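Local coordinates for ethanolamine utilization protein EutN/carboxysome structural protein Ccml (Halothece sp., PDB 6OWG) that probably forms the pentamers that cap the vertices of a carboxysome-type bacterial microcompartment shell, at residues Leu25-Ile30 and Glu53-Asn58; Lys39-Ala44 and Leu74-Val79. All coordinates share one frame; numbering follows the deposited sequence.

Contact 1 of 2, residues Leu25-Ile30 and Glu53-Asn58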
ATOM      1  N   LEU D  25      60.746 -87.387  17.213  1.00  4.88           N
ATOM      2  CA  LEU D  25      62.030 -88.064  17.169  1.00  4.88           C
ATOM      3  C   LEU D  25      62.417 -88.554  18.554  1.00  4.88           C
ATOM      4  O   LEU D  25      62.306 -87.837  19.546  1.00  4.88           O
ATOM      5  CB  LEU D  25      63.117 -87.130  16.630  1.00  4.88           C
ATOM      6  CG  LEU D  25      63.156 -86.852  15.133  1.00  4.88           C
ATOM      7  CD1 LEU D  25      64.407 -86.084  14.818  1.00  4.88           C
ATOM      8  CD2 LEU D  25      63.119 -88.148  14.359  1.00  4.88           C
ATOM      9  N   LEU D  26      62.893 -89.791  18.609  1.00  5.11           N
ATOM     10  CA  LEU D  26      63.457 -90.363  19.824  1.00  5.11           C
ATOM     11  C   LEU D  26      64.930 -89.979  19.870  1.00  5.11           C
ATOM     12  O   LEU D  26      65.725 -90.457  19.055  1.00  5.11           O
ATOM     13  CB  LEU D  26      63.277 -91.877  19.857  1.00  5.11           C
ATOM     14  CG  LEU D  26      63.670 -92.543  21.170  1.00  5.11           C
ATOM     15  CD1 LEU D  26      62.542 -92.428  22.167  1.00  5.11           C
ATOM     16  CD2 LEU D  26      64.042 -93.989  20.937  1.00  5.11           C
ATOM     17  N   LEU D  27      65.291 -89.111  20.806  1.00  4.84           N
ATOM     18  CA  LEU D  27      66.646 -88.596  20.919  1.00  4.84           C
ATOM     19  C   LEU D  27      67.262 -89.057  22.227  1.00  4.84           C
ATOM     20  O   LEU D  27      66.705 -88.800  23.293  1.00  4.84           O
ATOM     21  CB  LEU D  27      66.664 -87.071  20.873  1.00  4.84           C
ATOM     22  CG  LEU D  27      65.744 -86.325  19.921  1.00  4.84           C
ATOM     23  CD1 LEU D  27      65.679 -84.899  20.364  1.00  4.84           C
ATOM     24  CD2 LEU D  27      66.274 -86.413  18.517  1.00  4.84           C
ATOM     25  N   GLN D  28      68.413 -89.712  22.146  1.00  5.85           N
ATOM     26  CA  GLN D  28      69.194 -90.046  23.327  1.00  5.85           C
ATOM     27  C   GLN D  28      70.184 -88.925  23.603  1.00  5.85           C
ATOM     28  O   GLN D  28      70.843 -88.435  22.682  1.00  5.85           O
ATOM     29  CB  GLN D  28      69.935 -91.368  23.152  1.00  5.85           C
ATOM     30  CG  GLN D  28      70.497 -91.922  24.441  1.00  5.85           C
ATOM     31  CD  GLN D  28      71.269 -93.200  24.233  1.00  5.85           C
ATOM     32  OE1 GLN D  28      71.340 -93.720  23.121  1.00  5.85           O
ATOM     33  NE2 GLN D  28      71.858 -93.715  25.303  1.00  5.85           N
ATOM     34  N   PHE D  29      70.286 -88.528  24.864  1.00  5.78           N
ATOM     35  CA  PHE D  29      71.181 -87.443  25.232  1.00  5.78           C
ATOM     36  C   PHE D  29      72.628 -87.912  25.233  1.00  5.78           C
ATOM     37  O   PHE D  29      72.935 -89.039  25.626  1.00  5.78           O
ATOM     38  CB  PHE D  29      70.805 -86.886  26.599  1.00  5.78           C
ATOM     39  CG  PHE D  29      69.523 -86.120  26.599  1.00  5.78           C
ATOM     40  CD1 PHE D  29      69.385 -84.988  25.821  1.00  5.78           C
ATOM     41  CD2 PHE D  29      68.452 -86.533  27.366  1.00  5.78           C
ATOM     42  CE1 PHE D  29      68.202 -84.284  25.814  1.00  5.78           C
ATOM     43  CE2 PHE D  29      67.268 -85.827  27.362  1.00  5.78           C
ATOM     44  CZ  PHE D  29      67.146 -84.702  26.585  1.00  5.78           C
ATOM     45  N   ILE D  30      73.512 -87.041  24.772  1.00  7.16           N
ATOM     46  CA  ILE D  30      74.948 -87.276  24.766  1.00  7.16           C
ATOM     47  C   ILE D  30      75.582 -86.274  25.711  1.00  7.16           C
ATOM     48  O   ILE D  30      75.072 -85.166  25.887  1.00  7.16           O
ATOM     49  CB  ILE D  30      75.533 -87.147  23.347  1.00  7.16           C
ATOM     50  CG1 ILE D  30      75.029 -85.863  22.709  1.00  7.16           C
ATOM     51  CG2 ILE D  30      75.146 -88.330  22.497  1.00  7.16           C
ATOM     52  CD1 ILE D  30      75.555 -85.608  21.377  1.00  7.16           C
ATOM     53  N   GLU D  53      72.062 -88.145  13.612  1.00  6.36           N
ATOM     54  CA  GLU D  53      72.479 -86.754  13.655  1.00  6.36           C
ATOM     55  C   GLU D  53      72.582 -86.255  15.087  1.00  6.36           C
ATOM     56  O   GLU D  53      71.909 -86.748  15.993  1.00  6.36           O
ATOM     57  CB  GLU D  53      71.491 -85.877  12.894  1.00  6.36           C
ATOM     58  CG  GLU D  53      71.755 -85.767  11.415  1.00  6.36           C
ATOM     59  CD  GLU D  53      70.826 -84.775  10.769  1.00  6.36           C
ATOM     60  OE1 GLU D  53      70.302 -83.924  11.508  1.00  6.36           O
ATOM     61  OE2 GLU D  53      70.599 -84.850   9.545  1.00  6.36           O
ATOM     62  N   TRP D  54      73.430 -85.253  15.279  1.00  5.56           N
ATOM     63  CA  TRP D  54      73.557 -84.556  16.548  1.00  5.56           C
ATOM     64  C   TRP D  54      72.692 -83.308  16.502  1.00  5.56           C
ATOM     65  O   TRP D  54      72.828 -82.487  15.593  1.00  5.56           O
ATOM     66  CB  TRP D  54      75.009 -84.179  16.820  1.00  5.56           C
ATOM     67  CG  TRP D  54      75.827 -85.293  17.353  1.00  5.56           C
ATOM     68  CD1 TRP D  54      75.670 -86.621  17.104  1.00  5.56           C
ATOM     69  CD2 TRP D  54      76.949 -85.176  18.226  1.00  5.56           C
ATOM     70  NE1 TRP D  54      76.622 -87.343  17.775  1.00  5.56           N
ATOM     71  CE2 TRP D  54      77.419 -86.478  18.476  1.00  5.56           C
ATOM     72  CE3 TRP D  54      77.593 -84.097  18.837  1.00  5.56           C
ATOM     73  CZ2 TRP D  54      78.509 -86.730  19.300  1.00  5.56           C
ATOM     74  CZ3 TRP D  54      78.670 -84.350  19.658  1.00  5.56           C
ATOM     75  CH2 TRP D  54      79.119 -85.655  19.880  1.00  5.56           C
ATOM     76  N   VAL D  55      71.793 -83.175  17.472  1.00  4.56           N
ATOM     77  CA  VAL D  55      70.838 -82.079  17.484  1.00  4.56           C
ATOM     78  C   VAL D  55      70.910 -81.358  18.820  1.00  4.56           C
ATOM     79  O   VAL D  55      71.354 -81.907  19.830  1.00  4.56           O
ATOM     80  CB  VAL D  55      69.392 -82.557  17.212  1.00  4.56           C
ATOM     81  CG1 VAL D  55      69.246 -83.035  15.783  1.00  4.56           C
ATOM     82  CG2 VAL D  55      68.985 -83.644  18.189  1.00  4.56           C
ATOM     83  N   LEU D  56      70.482 -80.102  18.806  1.00  4.54           N
ATOM     84  CA  LEU D  56      70.202 -79.357  20.024  1.00  4.54           C
ATOM     85  C   LEU D  56      68.704 -79.399  20.272  1.00  4.54           C
ATOM     86  O   LEU D  56      67.915 -79.017  19.404  1.00  4.54           O
ATOM     87  CB  LEU D  56      70.680 -77.909  19.929  1.00  4.54           C
ATOM     88  CG  LEU D  56      72.174 -77.637  20.048  1.00  4.54           C
ATOM     89  CD1 LEU D  56      72.409 -76.154  19.943  1.00  4.54           C
ATOM     90  CD2 LEU D  56      72.723 -78.175  21.352  1.00  4.54           C
ATOM     91  N   VAL D  57      68.317 -79.865  21.450  1.00  4.36           N
ATOM     92  CA  VAL D  57      66.921 -79.970  21.841  1.00  4.36           C
ATOM     93  C   VAL D  57      66.694 -79.110  23.079  1.00  4.36           C
ATOM     94  O   VAL D  57      67.504 -79.115  24.011  1.00  4.36           O
ATOM     95  CB  VAL D  57      66.516 -81.452  22.050  1.00  4.36           C
ATOM     96  CG1 VAL D  57      67.448 -82.166  23.009  1.00  4.36           C
ATOM     97  CG2 VAL D  57      65.081 -81.574  22.521  1.00  4.36           C
ATOM     98  N   ASN D  58      65.630 -78.317  23.059  1.00  4.98           N
ATOM     99  CA  ASN D  58      65.285 -77.516  24.216  1.00  4.98           C
ATOM    100  C   ASN D  58      64.220 -78.237  25.040  1.00  4.98           C
ATOM    101  O   ASN D  58      63.736 -79.309  24.675  1.00  4.98           O
ATOM    102  CB  ASN D  58      64.865 -76.099  23.798  1.00  4.98           C
ATOM    103  CG  ASN D  58      63.668 -76.065  22.852  1.00  4.98           C
ATOM    104  OD1 ASN D  58      63.059 -77.078  22.533  1.00  4.98           O
ATOM    105  ND2 ASN D  58      63.331 -74.871  22.403  1.00  4.98           N
TER
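Leu-27 reaches across to Val-55 and Val-57, its two methyl branches shared between them. Its CB points toward strand 54-58, and a chi1 of -40° sets CG beside the backbone N, from where the branches divide. Leu-27 CD1 meets Val-57 tip to tip, 3.9 Å from Val-57 CB. Leu-27 CD2 turns to Val-55 and is 3.9 Å from Val-55 CG2, the two side chains crossing at about a right angle. The strands themselves run at 91° with their axes 8.9 Å apart, as facing walls of the small OB-fold barrel; strand 2-11 lies between them in the sheet, no backbone bond links these two segments, and apolar side chains meet across the interval. At one end Val-57 CG1 touches the edge of the Phe-29 ring, 3.6 Å from CE1. At the other, the extended Ile-30 side chain lays CD1 over the face of the indole of Trp-54, 3.4 Å from the centroid of the six-membered ring and 9° off its normal, a CH-pi contact. The rings of Trp-54 and Tyr-93 are stacked. An alanine for Trp-54 would probably leave Ile-30 CD1 without its aromatic platform and Tyr-93 without its stacking partner.

Contact 2 of 2, residues Lys39-Ala44 and Leu74-Val79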
ATOM      1  N   LYS D  39      69.659 -91.458  29.133  1.00  7.02           N
ATOM      2  CA  LYS D  39      68.546 -90.534  29.270  1.00  7.02           C
ATOM      3  C   LYS D  39      68.114 -90.128  27.874  1.00  7.02           C
ATOM      4  O   LYS D  39      68.956 -89.832  27.023  1.00  7.02           O
ATOM      5  CB  LYS D  39      68.931 -89.300  30.093  1.00  7.02           C
ATOM      6  CG  LYS D  39      67.764 -88.383  30.394  1.00  7.02           C
ATOM      7  CD  LYS D  39      68.201 -87.129  31.123  1.00  7.02           C
ATOM      8  CE  LYS D  39      67.014 -86.214  31.381  1.00  7.02           C
ATOM      9  NZ  LYS D  39      67.373 -85.052  32.238  1.00  7.02           N
ATOM     10  N   TYR D  40      66.812 -90.127  27.637  1.00  6.60           N
ATOM     11  CA  TYR D  40      66.264 -89.877  26.318  1.00  6.60           C
ATOM     12  C   TYR D  40      65.217 -88.777  26.377  1.00  6.60           C
ATOM     13  O   TYR D  40      64.894 -88.246  27.442  1.00  6.60           O
ATOM     14  CB  TYR D  40      65.644 -91.146  25.716  1.00  6.60           C
ATOM     15  CG  TYR D  40      64.300 -91.488  26.303  1.00  6.60           C
ATOM     16  CD1 TYR D  40      64.204 -91.998  27.586  1.00  6.60           C
ATOM     17  CD2 TYR D  40      63.125 -91.306  25.575  1.00  6.60           C
ATOM     18  CE1 TYR D  40      62.998 -92.298  28.135  1.00  6.60           C
ATOM     19  CE2 TYR D  40      61.899 -91.610  26.121  1.00  6.60           C
ATOM     20  CZ  TYR D  40      61.847 -92.109  27.402  1.00  6.60           C
ATOM     21  OH  TYR D  40      60.643 -92.431  27.979  1.00  6.60           O
ATOM     22  N   GLU D  41      64.692 -88.445  25.204  1.00  5.31           N
ATOM     23  CA  GLU D  41      63.606 -87.493  25.055  1.00  5.31           C
ATOM     24  C   GLU D  41      62.882 -87.805  23.756  1.00  5.31           C
ATOM     25  O   GLU D  41      63.459 -88.382  22.834  1.00  5.31           O
ATOM     26  CB  GLU D  41      64.122 -86.045  25.051  1.00  5.31           C
ATOM     27  CG  GLU D  41      63.098 -84.985  25.423  1.00  5.31           C
ATOM     28  CD  GLU D  41      62.841 -84.895  26.917  1.00  5.31           C
ATOM     29  OE1 GLU D  41      63.790 -85.097  27.704  1.00  5.31           O
ATOM     30  OE2 GLU D  41      61.685 -84.618  27.305  1.00  5.31           O
ATOM     31  N   VAL D  42      61.607 -87.445  23.699  1.00  4.53           N
ATOM     32  CA  VAL D  42      60.852 -87.421  22.455  1.00  4.53           C
ATOM     33  C   VAL D  42      60.546 -85.964  22.157  1.00  4.53           C
ATOM     34  O   VAL D  42      59.911 -85.279  22.967  1.00  4.53           O
ATOM     35  CB  VAL D  42      59.571 -88.265  22.538  1.00  4.53           C
ATOM     36  CG1 VAL D  42      58.790 -88.157  21.242  1.00  4.53           C
ATOM     37  CG2 VAL D  42      59.910 -89.714  22.835  1.00  4.53           C
ATOM     38  N   ALA D  43      61.011 -85.481  21.011  1.00  4.48           N
ATOM     39  CA  ALA D  43      60.932 -84.066  20.692  1.00  4.48           C
ATOM     40  C   ALA D  43      60.327 -83.859  19.315  1.00  4.48           C
ATOM     41  O   ALA D  43      60.441 -84.710  18.432  1.00  4.48           O
ATOM     42  CB  ALA D  43      62.307 -83.408  20.742  1.00  4.48           C
ATOM     43  N   ALA D  44      59.670 -82.715  19.154  1.00  5.43           N
ATOM     44  CA  ALA D  44      59.249 -82.257  17.842  1.00  5.43           C
ATOM     45  C   ALA D  44      60.465 -81.863  17.015  1.00  5.43           C
ATOM     46  O   ALA D  44      61.485 -81.419  17.543  1.00  5.43           O
ATOM     47  CB  ALA D  44      58.296 -81.074  17.971  1.00  5.43           C
ATOM     48  N   LEU D  74      53.664 -79.419  23.475  1.00  6.36           N
ATOM     49  CA  LEU D  74      55.029 -79.874  23.256  1.00  6.36           C
ATOM     50  C   LEU D  74      55.930 -79.297  24.334  1.00  6.36           C
ATOM     51  O   LEU D  74      55.840 -78.106  24.648  1.00  6.36           O
ATOM     52  CB  LEU D  74      55.525 -79.452  21.873  1.00  6.36           C
ATOM     53  CG  LEU D  74      54.735 -79.995  20.686  1.00  6.36           C
ATOM     54  CD1 LEU D  74      55.059 -79.208  19.449  1.00  6.36           C
ATOM     55  CD2 LEU D  74      55.052 -81.451  20.474  1.00  6.36           C
ATOM     56  N   ASP D  75      56.793 -80.139  24.900  1.00  5.10           N
ATOM     57  CA  ASP D  75      57.757 -79.697  25.901  1.00  5.10           C
ATOM     58  C   ASP D  75      59.192 -79.999  25.495  1.00  5.10           C
ATOM     59  O   ASP D  75      60.094 -79.901  26.332  1.00  5.10           O
ATOM     60  CB  ASP D  75      57.447 -80.328  27.262  1.00  5.10           C
ATOM     61  CG  ASP D  75      57.624 -81.829  27.264  1.00  5.10           C
ATOM     62  OD1 ASP D  75      57.383 -82.452  26.219  1.00  5.10           O
ATOM     63  OD2 ASP D  75      58.001 -82.391  28.312  1.00  5.10           O
ATOM     64  N   ALA D  76      59.424 -80.363  24.238  1.00  4.69           N
ATOM     65  CA  ALA D  76      60.757 -80.638  23.729  1.00  4.69           C
ATOM     66  C   ALA D  76      60.732 -80.436  22.224  1.00  4.69           C
ATOM     67  O   ALA D  76      59.745 -80.773  21.569  1.00  4.69           O
ATOM     68  CB  ALA D  76      61.214 -82.056  24.074  1.00  4.69           C
ATOM     69  N   MET D  77      61.816 -79.885  21.687  1.00  5.23           N
ATOM     70  CA  MET D  77      61.862 -79.527  20.277  1.00  5.23           C
ATOM     71  C   MET D  77      63.310 -79.450  19.825  1.00  5.23           C
ATOM     72  O   MET D  77      64.130 -78.819  20.491  1.00  5.23           O
ATOM     73  CB  MET D  77      61.164 -78.188  20.036  1.00  5.23           C
ATOM     74  CG  MET D  77      61.285 -77.663  18.630  1.00  5.23           C
ATOM     75  SD  MET D  77      60.084 -76.381  18.278  1.00  5.23           S
ATOM     76  CE  MET D  77      60.896 -74.960  18.984  1.00  5.23           C
ATOM     77  N   VAL D  78      63.617 -80.085  18.698  1.00  4.72           N
ATOM     78  CA  VAL D  78      64.914 -79.898  18.062  1.00  4.72           C
ATOM     79  C   VAL D  78      64.967 -78.493  17.478  1.00  4.72           C
ATOM     80  O   VAL D  78      64.163 -78.135  16.611  1.00  4.72           O
ATOM     81  CB  VAL D  78      65.154 -80.960  16.982  1.00  4.72           C
ATOM     82  CG1 VAL D  78      66.360 -80.599  16.141  1.00  4.72           C
ATOM     83  CG2 VAL D  78      65.328 -82.322  17.613  1.00  4.72           C
ATOM     84  N   VAL D  79      65.906 -77.683  17.963  1.00  5.02           N
ATOM     85  CA  VAL D  79      66.041 -76.315  17.481  1.00  5.02           C
ATOM     86  C   VAL D  79      67.173 -76.157  16.477  1.00  5.02           C
ATOM     87  O   VAL D  79      67.157 -75.200  15.690  1.00  5.02           O
ATOM     88  CB  VAL D  79      66.233 -75.329  18.652  1.00  5.02           C
ATOM     89  CG1 VAL D  79      64.990 -75.281  19.490  1.00  5.02           C
ATOM     90  CG2 VAL D  79      67.426 -75.719  19.501  1.00  5.02           C
TER
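Ala-44 and Met-77 face each other across a single parallel bridge, where strand 39-44 meets strand 76-79 and closes the five-stranded OB-fold barrel. The two strands are the outermost of the sheet within the chain, and their axes diverge at 63°, which fits a pairing confined to one bridge. Small side chains let the backbones come close here. CB of Ala-43 and CB of Ala-76 each point toward the opposing segment and lie 3.8 Å apart, and Val-78 CG2 comes up to the same Ala-43 CB at 4.5 Å. The same Ala-76 CB also meets Glu-41 CG, 3.7 Å away. The Glu-41 chain starts with CG anti to the backbone N and then bends at chi2 (78°), which carries the carboxylate toward the loop residue Asp-75. OE2 of Glu-41 and OD2 of Asp-75 lie 4.4 Å apart, like charges that would tend to repel or to raise the proton affinity of one of them; Met-1 N of the third subunit, hydrogen-bonded to Asp-75 OD1, probably offsets part of this. Leu-74 comes up with both methyls against Ala-44 CB, CD1 at 4.0 Å, and His-69 packs on both residues. The side chain of Met-77 leaves away from strand 39-44 overall, though its CB and CG still brush Ala-44 O, and it packs on Pro-73 of the second subunit. Two backbone bonds fasten the seam on either side of Met-77. Ala-44 N donates to Ala-76 O at 3.1 Å, and Val-78 N gives its hydrogen to Ala-44 O at 2.8 Å. Between them, Met-77 CA makes a CA-H...O contact with the same Ala-44 O at 3.3 Å.

Both contacts are buried in the assembly. Contact 1 spans the interior of the barrel between strands that are not neighbours in the sheet, with Trp-54 partly exposed at its edge, and its chemistry is wholly apolar and aromatic. Contact 2 lies at the seam, where backbone bonds join the two end strands, and borders neighbouring subunits with its acidic side chains. The sheet ties them together: strand 24-30 is next to 39-44, with a probable hydrogen bond between Leu-27 O and Glu-41 N, and 54-59 is next to 76-81, with another between Leu-56 O and Val-79 N. Leu-27 also packs on Ala-43 and Val-78, so the apolar interior of contact 1 runs into the seam.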